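Local coordinates for protein aminotransferase, class III (Thermomicrobium roseum, PDB 6IO1) that acts as a thermostable (S)-enantioselective omega-transaminase, probably transferring amino groups by way of its pyridoxal 5'-phosphate cofactor, at residues 183-187 with 205-209; 209-214 with 249-255; 12-16 with 29-34. All coordinates share one frame; numbering follows the deposited sequence.

Contact 1 (183-187 with 205-209); sequences HLTAP and LVQEL
Thr185 and Glu208 carry the polar part of this contact: one carboxylate grips one residue at two points. Glu208 OE2 takes the backbone N-H of Thr185 (N to OE2 2.9 Å, nearly straight at 168°), while Thr185 OG1 donates to Glu208 OE1 over only 2.6 Å. Each oxygen uses its syn lone pair, so the two bonds together fix the rotation of the carboxylate. The reach comes from Glu208, whose side chain runs extended from a CG set opposite the backbone N (chi1 168°). On the threonine, OG1 sits between N and C (chi1 73°), which turns the hydroxyl to the same carboxylate as the amide. The methyl branch also meets this group, off its plane, with Thr185 CG2 3.2 Å from Glu208 OE2.

Strand 181-184 is the outermost strand, on this side, of the seven-stranded sheet in the large domain of a fold type I aminotransferase. Helix 198-216 lies against it as the connection of a beta-alpha-beta crossover, which passes strand 146-150 before entering the sheet again at 221-226.

Two apolar pairs flank the carboxylate. On the strand side Leu184 CD1 meets Leu209 CD1 at 3.9 Å, the two side chains crossing at a slant; on the loop side Pro187 CB rests 3.9 Å from Leu205 CD1. Carbon also lies against oxygen: Leu184 CB is 3.6 Å from Glu208 OE2, and Leu205 CD2 is 3.6 Å from Thr185 OG1. Leu205 and Leu209 also touch Tyr242 and Ile246 of helix 242-253, and Leu209 reaches Leu148 in the next strand.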
loop_
_atom_site.group_PDB
_atom_site.type_symbol
_atom_site.label_atom_id
_atom_site.label_comp_id
_atom_site.label_asym_id
_atom_site.label_seq_id
_atom_site.Cartn_x
_atom_site.Cartn_y
_atom_site.Cartn_z
ATOM N N HIS B 183 -5.733 -9.478 -21.536
ATOM C CA HIS B 183 -4.966 -8.329 -22.000
ATOM C C HIS B 183 -5.291 -8.042 -23.458
ATOM O O HIS B 183 -5.165 -8.923 -24.315
ATOM C CB HIS B 183 -3.471 -8.561 -21.802
ATOM C CG HIS B 183 -3.067 -8.565 -20.363
ATOM N ND1 HIS B 183 -2.999 -9.717 -19.611
ATOM C CD2 HIS B 183 -2.762 -7.547 -19.526
ATOM C CE1 HIS B 183 -2.645 -9.411 -18.376
ATOM N NE2 HIS B 183 -2.495 -8.101 -18.298
ATOM N N LEU B 184 -5.710 -6.809 -23.726
ATOM C CA LEU B 184 -5.998 -6.327 -25.065
ATOM C C LEU B 184 -4.772 -5.611 -25.635
ATOM O O LEU B 184 -3.790 -5.350 -24.937
ATOM C CB LEU B 184 -7.210 -5.395 -25.045
ATOM C CG LEU B 184 -8.536 -5.900 -24.477
ATOM C CD1 LEU B 184 -9.426 -4.740 -24.047
ATOM C CD2 LEU B 184 -9.255 -6.759 -25.494
ATOM N N THR B 185 -4.829 -5.301 -26.929
ATOM C CA THR B 185 -3.748 -4.549 -27.553
ATOM C C THR B 185 -3.783 -3.090 -27.118
ATOM O O THR B 185 -4.848 -2.514 -26.875
ATOM C CB THR B 185 -3.820 -4.629 -29.080
ATOM O OG1 THR B 185 -4.909 -3.829 -29.558
ATOM C CG2 THR B 185 -3.995 -6.064 -29.539
ATOM N N ALA B 186 -2.593 -2.502 -26.970
ATOM C CA ALA B 186 -2.463 -1.078 -26.587
ATOM C C ALA B 186 -2.822 -0.194 -27.789
ATOM O O ALA B 186 -2.451 -0.564 -28.920
ATOM C CB ALA B 186 -1.054 -0.813 -26.118
ATOM N N PRO B 187 -3.479 0.973 -27.600
ATOM C CA PRO B 187 -3.800 1.864 -28.718
ATOM C C PRO B 187 -2.520 2.676 -28.962
ATOM O O PRO B 187 -2.485 3.851 -28.646
ATOM C CB PRO B 187 -4.901 2.755 -28.133
ATOM C CG PRO B 187 -4.559 2.836 -26.661
ATOM C CD PRO B 187 -3.962 1.486 -26.316
ATOM N N LEU B 205 -9.596 -1.320 -33.058
ATOM C CA LEU B 205 -9.571 -1.578 -31.621
ATOM C C LEU B 205 -10.950 -1.971 -31.102
ATOM O O LEU B 205 -11.077 -2.884 -30.274
ATOM C CB LEU B 205 -9.041 -0.349 -30.881
ATOM C CG LEU B 205 -7.616 0.068 -31.250
ATOM C CD1 LEU B 205 -7.373 1.528 -30.903
ATOM C CD2 LEU B 205 -6.591 -0.828 -30.569
ATOM N N VAL B 206 -11.997 -1.294 -31.581
ATOM C CA VAL B 206 -13.359 -1.625 -31.174
ATOM C C VAL B 206 -13.716 -3.038 -31.615
ATOM O O VAL B 206 -14.331 -3.805 -30.862
ATOM C CB VAL B 206 -14.349 -0.590 -31.739
ATOM C CG1 VAL B 206 -15.782 -1.087 -31.613
ATOM C CG2 VAL B 206 -14.180 0.742 -31.034
ATOM N N GLN B 207 -13.334 -3.403 -32.842
ATOM C CA GLN B 207 -13.606 -4.749 -33.334
ATOM C C GLN B 207 -12.907 -5.796 -32.478
ATOM O O GLN B 207 -13.501 -6.827 -32.127
ATOM C CB GLN B 207 -13.157 -4.854 -34.791
ATOM C CG GLN B 207 -13.458 -6.169 -35.476
ATOM C CD GLN B 207 -13.251 -6.080 -36.975
ATOM O OE1 GLN B 207 -14.206 -5.938 -37.739
ATOM N NE2 GLN B 207 -11.995 -6.145 -37.404
ATOM N N GLU B 208 -11.646 -5.542 -32.123
ATOM C CA GLU B 208 -10.926 -6.479 -31.267
ATOM C C GLU B 208 -11.597 -6.616 -29.906
ATOM O O GLU B 208 -11.746 -7.731 -29.391
ATOM C CB GLU B 208 -9.476 -6.038 -31.105
ATOM C CG GLU B 208 -8.754 -6.792 -30.011
ATOM C CD GLU B 208 -7.493 -6.106 -29.574
ATOM O OE1 GLU B 208 -7.048 -5.175 -30.281
ATOM O OE2 GLU B 208 -6.954 -6.478 -28.510
ATOM N N LEU B 209 -12.013 -5.495 -29.308
ATOM C CA LEU B 209 -12.665 -5.552 -28.002
ATOM C C LEU B 209 -13.961 -6.351 -28.067
ATOM O O LEU B 209 -14.223 -7.206 -27.211
ATOM C CB LEU B 209 -12.934 -4.137 -27.485
ATOM C CG LEU B 209 -13.807 -4.031 -26.231
ATOM C CD1 LEU B 209 -13.196 -4.812 -25.076
ATOM C CD2 LEU B 209 -14.023 -2.577 -25.845
#

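Contact 2 (209-214 with 249-255); sequences LEETIE and VLRKYGI
Glu210 CG lies beside the backbone N, anti to the carbonyl carbon, and the chain then bends at chi2 (-135°), which swings OE1 across to Tyr253 and Lys252. Lys252, extended throughout, reaches the same oxygen, the two side chains crossing at about a right angle. Glu210 OE1 therefore accepts twice: Lys252 NZ forms a salt bridge at its syn lone pair (NZ to OE1 3.2 Å), and Tyr253 OH approaches nearly in line with the C-O bond (OH to OE1 3.1 Å). The lysine charge would be expected to stabilise the carboxylate.

Glu210 OE1 stands near the edge of the Tyr253 ring, and Ile213 CG2 covers one face, 3.7 Å from the ring centroid and 7° off the normal, a CH-pi contact; Lys252 CG lies over the rim of the opposite face. The other branch of the isoleucine forks deeper: Ile213 CD1 lies 3.7 Å from Tyr253 CD2 and meets Ile255 CD1 tip to tip, also at 3.7 Å. One turn back from Tyr253, Val249 CG1 packs against Glu210 CG (3.8 Å) and against Leu209 CD2 (3.8 Å). A Schellman motif at Gly254 ends helix 242-253 and turns the chain so that Ile255 comes in beneath Ile213.

The axes of the two segments are 11.0 Å apart and 26° from parallel, as for neighbouring connections in a parallel alpha/beta sheet. Here helices 198-216 and 242-253 are successive beta-alpha-beta crossovers of the cofactor-binding domain, and strand 256-260, which follows the second, ends at Asp260 of the PMP pocket.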
loop_
_atom_site.group_PDB
_atom_site.type_symbol
_atom_site.label_atom_id
_atom_site.label_comp_id
_atom_site.label_asym_id
_atom_site.label_seq_id
_atom_site.Cartn_x
_atom_site.Cartn_y
_atom_site.Cartn_z
ATOM N N LEU B 209 -12.013 -5.495 -29.308
ATOM C CA LEU B 209 -12.665 -5.552 -28.002
ATOM C C LEU B 209 -13.961 -6.351 -28.067
ATOM O O LEU B 209 -14.223 -7.206 -27.211
ATOM C CB LEU B 209 -12.934 -4.137 -27.485
ATOM C CG LEU B 209 -13.807 -4.031 -26.231
ATOM C CD1 LEU B 209 -13.196 -4.812 -25.076
ATOM C CD2 LEU B 209 -14.023 -2.577 -25.845
ATOM N N GLU B 210 -14.782 -6.093 -29.088
ATOM C CA GLU B 210 -16.053 -6.801 -29.214
ATOM C C GLU B 210 -15.836 -8.298 -29.401
ATOM O O GLU B 210 -16.508 -9.120 -28.767
ATOM C CB GLU B 210 -16.862 -6.226 -30.378
ATOM C CG GLU B 210 -17.237 -4.761 -30.222
ATOM C CD GLU B 210 -18.683 -4.490 -30.584
ATOM O OE1 GLU B 210 -19.572 -5.184 -30.047
ATOM O OE2 GLU B 210 -18.929 -3.589 -31.411
ATOM N N GLU B 211 -14.902 -8.673 -30.278
ATOM C CA GLU B 211 -14.665 -10.092 -30.526
ATOM C C GLU B 211 -14.078 -10.782 -29.297
ATOM O O GLU B 211 -14.410 -11.941 -29.013
ATOM C CB GLU B 211 -13.788 -10.257 -31.766
ATOM C CG GLU B 211 -14.531 -9.796 -33.012
ATOM C CD GLU B 211 -13.920 -10.274 -34.311
ATOM O OE1 GLU B 211 -14.293 -11.370 -34.768
ATOM O OE2 GLU B 211 -13.100 -9.534 -34.890
ATOM N N THR B 212 -13.207 -10.093 -28.550
ATOM C CA THR B 212 -12.690 -10.670 -27.310
ATOM C C THR B 212 -13.811 -10.890 -26.301
ATOM O O THR B 212 -13.876 -11.942 -25.647
ATOM C CB THR B 212 -11.604 -9.771 -26.721
ATOM O OG1 THR B 212 -10.471 -9.754 -27.598
ATOM C CG2 THR B 212 -11.172 -10.289 -25.356
ATOM N N ILE B 213 -14.714 -9.913 -26.174
ATOM C CA ILE B 213 -15.841 -10.056 -25.257
ATOM C C ILE B 213 -16.708 -11.239 -25.664
ATOM O O ILE B 213 -17.139 -12.035 -24.819
ATOM C CB ILE B 213 -16.656 -8.750 -25.206
ATOM C CG1 ILE B 213 -15.865 -7.650 -24.499
ATOM C CG2 ILE B 213 -17.991 -8.978 -24.515
ATOM C CD1 ILE B 213 -16.536 -6.295 -24.553
ATOM N N GLU B 214 -16.968 -11.380 -26.965
ATOM C CA GLU B 214 -17.760 -12.510 -27.442
ATOM C C GLU B 214 -17.078 -13.846 -27.151
ATOM O O GLU B 214 -17.743 -14.808 -26.752
ATOM C CB GLU B 214 -18.055 -12.356 -28.933
ATOM C CG GLU B 214 -19.122 -11.310 -29.232
ATOM C CD GLU B 214 -20.366 -11.484 -28.380
ATOM O OE1 GLU B 214 -21.159 -12.406 -28.663
ATOM O OE2 GLU B 214 -20.550 -10.702 -27.423
ATOM N N VAL B 249 -18.958 0.301 -26.097
ATOM C CA VAL B 249 -18.982 -1.162 -26.154
ATOM C C VAL B 249 -19.155 -1.745 -24.751
ATOM O O VAL B 249 -19.988 -2.638 -24.513
ATOM C CB VAL B 249 -17.707 -1.695 -26.833
ATOM C CG1 VAL B 249 -17.668 -3.215 -26.777
ATOM C CG2 VAL B 249 -17.625 -1.204 -28.270
ATOM N N LEU B 250 -18.376 -1.225 -23.796
ATOM C CA LEU B 250 -18.445 -1.728 -22.427
ATOM C C LEU B 250 -19.851 -1.577 -21.859
ATOM O O LEU B 250 -20.388 -2.503 -21.240
ATOM C CB LEU B 250 -17.427 -0.999 -21.549
ATOM C CG LEU B 250 -15.953 -1.225 -21.887
ATOM C CD1 LEU B 250 -15.068 -0.371 -20.995
ATOM C CD2 LEU B 250 -15.592 -2.697 -21.762
ATOM N N ARG B 251 -20.465 -0.408 -22.061
ATOM C CA ARG B 251 -21.837 -0.202 -21.613
ATOM C C ARG B 251 -22.808 -1.118 -22.344
ATOM O O ARG B 251 -23.806 -1.556 -21.759
ATOM C CB ARG B 251 -22.239 1.259 -21.807
ATOM C CG ARG B 251 -21.530 2.224 -20.874
ATOM C CD ARG B 251 -22.244 3.564 -20.827
ATOM N NE ARG B 251 -22.459 4.111 -22.164
ATOM C CZ ARG B 251 -21.548 4.795 -22.848
ATOM N NH1 ARG B 251 -20.349 5.013 -22.326
ATOM N NH2 ARG B 251 -21.834 5.257 -24.056
ATOM N N LYS B 252 -22.542 -1.408 -23.621
ATOM C CA LYS B 252 -23.396 -2.326 -24.365
ATOM C C LYS B 252 -23.440 -3.690 -23.695
ATOM O O LYS B 252 -24.499 -4.328 -23.638
ATOM C CB LYS B 252 -22.909 -2.456 -25.808
ATOM C CG LYS B 252 -23.552 -3.605 -26.576
ATOM C CD LYS B 252 -22.947 -3.764 -27.961
ATOM C CE LYS B 252 -23.400 -5.061 -28.613
ATOM N NZ LYS B 252 -22.818 -5.235 -29.973
ATOM N N TYR B 253 -22.309 -4.152 -23.168
ATOM C CA TYR B 253 -22.303 -5.448 -22.497
ATOM C C TYR B 253 -22.482 -5.354 -20.986
ATOM O O TYR B 253 -22.474 -6.388 -20.311
ATOM C CB TYR B 253 -21.018 -6.211 -22.823
ATOM C CG TYR B 253 -20.921 -6.578 -24.282
ATOM C CD1 TYR B 253 -21.635 -7.652 -24.797
ATOM C CD2 TYR B 253 -20.130 -5.840 -25.149
ATOM C CE1 TYR B 253 -21.555 -7.986 -26.135
ATOM C CE2 TYR B 253 -20.043 -6.164 -26.486
ATOM C CZ TYR B 253 -20.757 -7.237 -26.974
ATOM O OH TYR B 253 -20.669 -7.562 -28.309
ATOM N N GLY B 254 -22.654 -4.152 -20.439
ATOM C CA GLY B 254 -22.819 -3.999 -19.008
ATOM C C GLY B 254 -21.541 -4.116 -18.213
ATOM O O GLY B 254 -21.597 -4.182 -16.979
ATOM N N ILE B 255 -20.393 -4.146 -18.885
ATOM C CA ILE B 255 -19.109 -4.296 -18.213
ATOM C C ILE B 255 -18.730 -2.989 -17.529
ATOM O O ILE B 255 -18.820 -1.908 -18.126
ATOM C CB ILE B 255 -18.040 -4.740 -19.223
ATOM C CG1 ILE B 255 -18.372 -6.133 -19.762
ATOM C CG2 ILE B 255 -16.661 -4.720 -18.598
ATOM C CD1 ILE B 255 -17.624 -6.497 -21.022
#

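Contact 3 (12-16 with 29-34); sequences VAKDI and LRREGP
The side chains of Asp15 and Pro34 come from opposite directions, and the carboxylate oxygen OD2 ends beside the proline ring. Asp15 CG points away from its backbone N (chi1 -172°), which carries OD2 to within 3.2 Å of Pro34 CG and 3.4 Å of Pro34 CB. Leu29 adds a second apolar neighbour to the same oxygen, its CD1 lying 3.8 Å from Asp15 OD2. No hydrogen bond joins the two segments. The polar needs of this buried carboxylate are met by the chain that links them: His21 NE2 bonds to OD2 and His19 ND1 to OD1, so both oxygens are tied and the group is held in place beside the proline. Two histidines this close would probably favour the ionised carboxylate.

The remaining contacts are van der Waals packing. Ile16 lays its longer branch across the end of helix 26-32, with CD1 3.7 Å from Gly33 CA and 3.8 Å from Arg30 O, while its CG1 lies 3.8 Å from Leu29 O. Gly33, with positive phi (84°), is where the chain leaves the helix; its lack of a side chain matters first for Val12 CG1 and the carbonyl O of Glu32, then for Ile16 CD1. One turn earlier, Val12 CG1 meets Pro34 CD at 4.0 Å.

Charged side chains on the flanks belong to the dimer interface: Arg30 forms a salt bridge with Glu309 of the second subunit, and Lys14 one with Glu99 of the second subunit. Asp15 also packs on Ile98 of that subunit. The contact thus sets helix 8-18 against the C-terminal end of helix 26-32, just before the chain enters strand 35-41 at the border of a seven-stranded mixed sheet, with helices 95-107 and 305-312 of the second subunit alongside.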
loop_
_atom_site.group_PDB
_atom_site.type_symbol
_atom_site.label_atom_id
_atom_site.label_comp_id
_atom_site.label_asym_id
_atom_site.label_seq_id
_atom_site.Cartn_x
_atom_site.Cartn_y
_atom_site.Cartn_z
ATOM N N VAL B 12 26.228 7.294 1.018
ATOM C CA VAL B 12 26.403 6.383 -0.112
ATOM C C VAL B 12 26.770 4.988 0.386
ATOM O O VAL B 12 26.213 3.976 -0.065
ATOM C CB VAL B 12 27.462 6.934 -1.084
ATOM C CG1 VAL B 12 27.886 5.863 -2.080
ATOM C CG2 VAL B 12 26.933 8.164 -1.805
ATOM N N ALA B 13 27.710 4.919 1.332
ATOM C CA ALA B 13 28.137 3.627 1.862
ATOM C C ALA B 13 26.984 2.907 2.555
ATOM O O ALA B 13 26.764 1.709 2.340
ATOM C CB ALA B 13 29.312 3.816 2.820
ATOM N N LYS B 14 26.236 3.629 3.394
ATOM C CA LYS B 14 25.110 3.030 4.103
ATOM C C LYS B 14 24.034 2.559 3.134
ATOM O O LYS B 14 23.423 1.504 3.342
ATOM C CB LYS B 14 24.524 4.031 5.099
ATOM C CG LYS B 14 25.354 4.261 6.348
ATOM C CD LYS B 14 24.706 5.322 7.224
ATOM C CE LYS B 14 25.244 5.286 8.644
ATOM N NZ LYS B 14 24.794 6.471 9.429
ATOM N N ASP B 15 23.777 3.333 2.078
ATOM C CA ASP B 15 22.782 2.930 1.091
ATOM C C ASP B 15 23.202 1.646 0.392
ATOM O O ASP B 15 22.394 0.726 0.220
ATOM C CB ASP B 15 22.566 4.049 0.074
ATOM C CG ASP B 15 21.400 3.770 -0.851
ATOM O OD1 ASP B 15 20.252 4.087 -0.478
ATOM O OD2 ASP B 15 21.631 3.221 -1.949
ATOM N N ILE B 16 24.466 1.571 -0.032
ATOM C CA ILE B 16 24.950 0.351 -0.675
ATOM C C ILE B 16 24.859 -0.827 0.288
ATOM O O ILE B 16 24.505 -1.946 -0.105
ATOM C CB ILE B 16 26.385 0.552 -1.195
ATOM C CG1 ILE B 16 26.395 1.532 -2.368
ATOM C CG2 ILE B 16 27.000 -0.779 -1.614
ATOM C CD1 ILE B 16 27.780 1.987 -2.768
ATOM N N LEU B 29 23.942 -0.670 -8.690
ATOM C CA LEU B 29 23.916 0.188 -7.509
ATOM C C LEU B 29 25.095 -0.091 -6.589
ATOM O O LEU B 29 25.706 0.840 -6.052
ATOM C CB LEU B 29 22.604 0.008 -6.746
ATOM C CG LEU B 29 22.568 0.752 -5.409
ATOM C CD1 LEU B 29 21.910 2.118 -5.559
ATOM C CD2 LEU B 29 21.882 -0.079 -4.337
ATOM N N ARG B 30 25.430 -1.368 -6.391
ATOM C CA ARG B 30 26.544 -1.698 -5.506
ATOM C C ARG B 30 27.858 -1.133 -6.034
ATOM O O ARG B 30 28.727 -0.729 -5.252
ATOM C CB ARG B 30 26.636 -3.212 -5.320
ATOM C CG ARG B 30 25.481 -3.784 -4.519
ATOM C CD ARG B 30 25.797 -5.154 -3.952
ATOM N NE ARG B 30 24.836 -5.534 -2.920
ATOM C CZ ARG B 30 24.937 -6.621 -2.161
ATOM N NH1 ARG B 30 25.952 -7.457 -2.327
ATOM N NH2 ARG B 30 24.013 -6.880 -1.246
ATOM N N ARG B 31 28.022 -1.098 -7.357
ATOM C CA ARG B 31 29.258 -0.595 -7.946
ATOM C C ARG B 31 29.309 0.930 -7.989
ATOM O O ARG B 31 30.371 1.520 -7.767
ATOM C CB ARG B 31 29.444 -1.187 -9.344
ATOM C CG ARG B 31 29.959 -2.614 -9.297
ATOM C CD ARG B 31 29.403 -3.486 -10.406
ATOM N NE ARG B 31 29.889 -4.857 -10.282
ATOM C CZ ARG B 31 29.388 -5.755 -9.438
ATOM N NH1 ARG B 31 28.370 -5.435 -8.650
ATOM N NH2 ARG B 31 29.898 -6.979 -9.388
ATOM N N GLU B 32 28.184 1.590 -8.277
ATOM C CA GLU B 32 28.181 3.033 -8.479
ATOM C C GLU B 32 27.565 3.831 -7.338
ATOM O O GLU B 32 27.884 5.015 -7.198
ATOM C CB GLU B 32 27.439 3.391 -9.775
ATOM C CG GLU B 32 27.914 2.620 -10.994
ATOM C CD GLU B 32 27.112 2.949 -12.236
ATOM O OE1 GLU B 32 26.232 3.833 -12.162
ATOM O OE2 GLU B 32 27.360 2.323 -13.288
ATOM N N GLY B 33 26.701 3.228 -6.527
ATOM C CA GLY B 33 26.065 3.943 -5.448
ATOM C C GLY B 33 24.841 4.697 -5.922
ATOM O O GLY B 33 24.558 4.778 -7.122
ATOM N N PRO B 34 24.089 5.267 -4.988
ATOM C CA PRO B 34 22.859 5.972 -5.341
ATOM C C PRO B 34 23.096 7.457 -5.601
ATOM O O PRO B 34 24.175 7.999 -5.357
ATOM C CB PRO B 34 22.004 5.779 -4.086
ATOM C CG PRO B 34 23.016 5.873 -2.990
ATOM C CD PRO B 34 24.269 5.198 -3.527
#

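How the contacts relate
From the N terminus, contact 3 comes first and closes a 12-residue connection between helices 8-18 and 26-32, at the subunit interface. Contact 1 follows with a 17-residue connection, mostly helical, that brings helix 198-216 back onto the end of strand 181-184, and contact 2 spans 34 residues to set helix 242-253 beside the same helix. The three are in series, none nested or crossed. Contacts 1 and 2 share Leu209 and touch, Val206 CG1 lying 3.8 Å from Val249 CG2, so the two helices lie side by side against the sheet that ends in strand 181-184. Contact 3 is remote, its centre about 50 Å from that of contact 2, across the chain's centre.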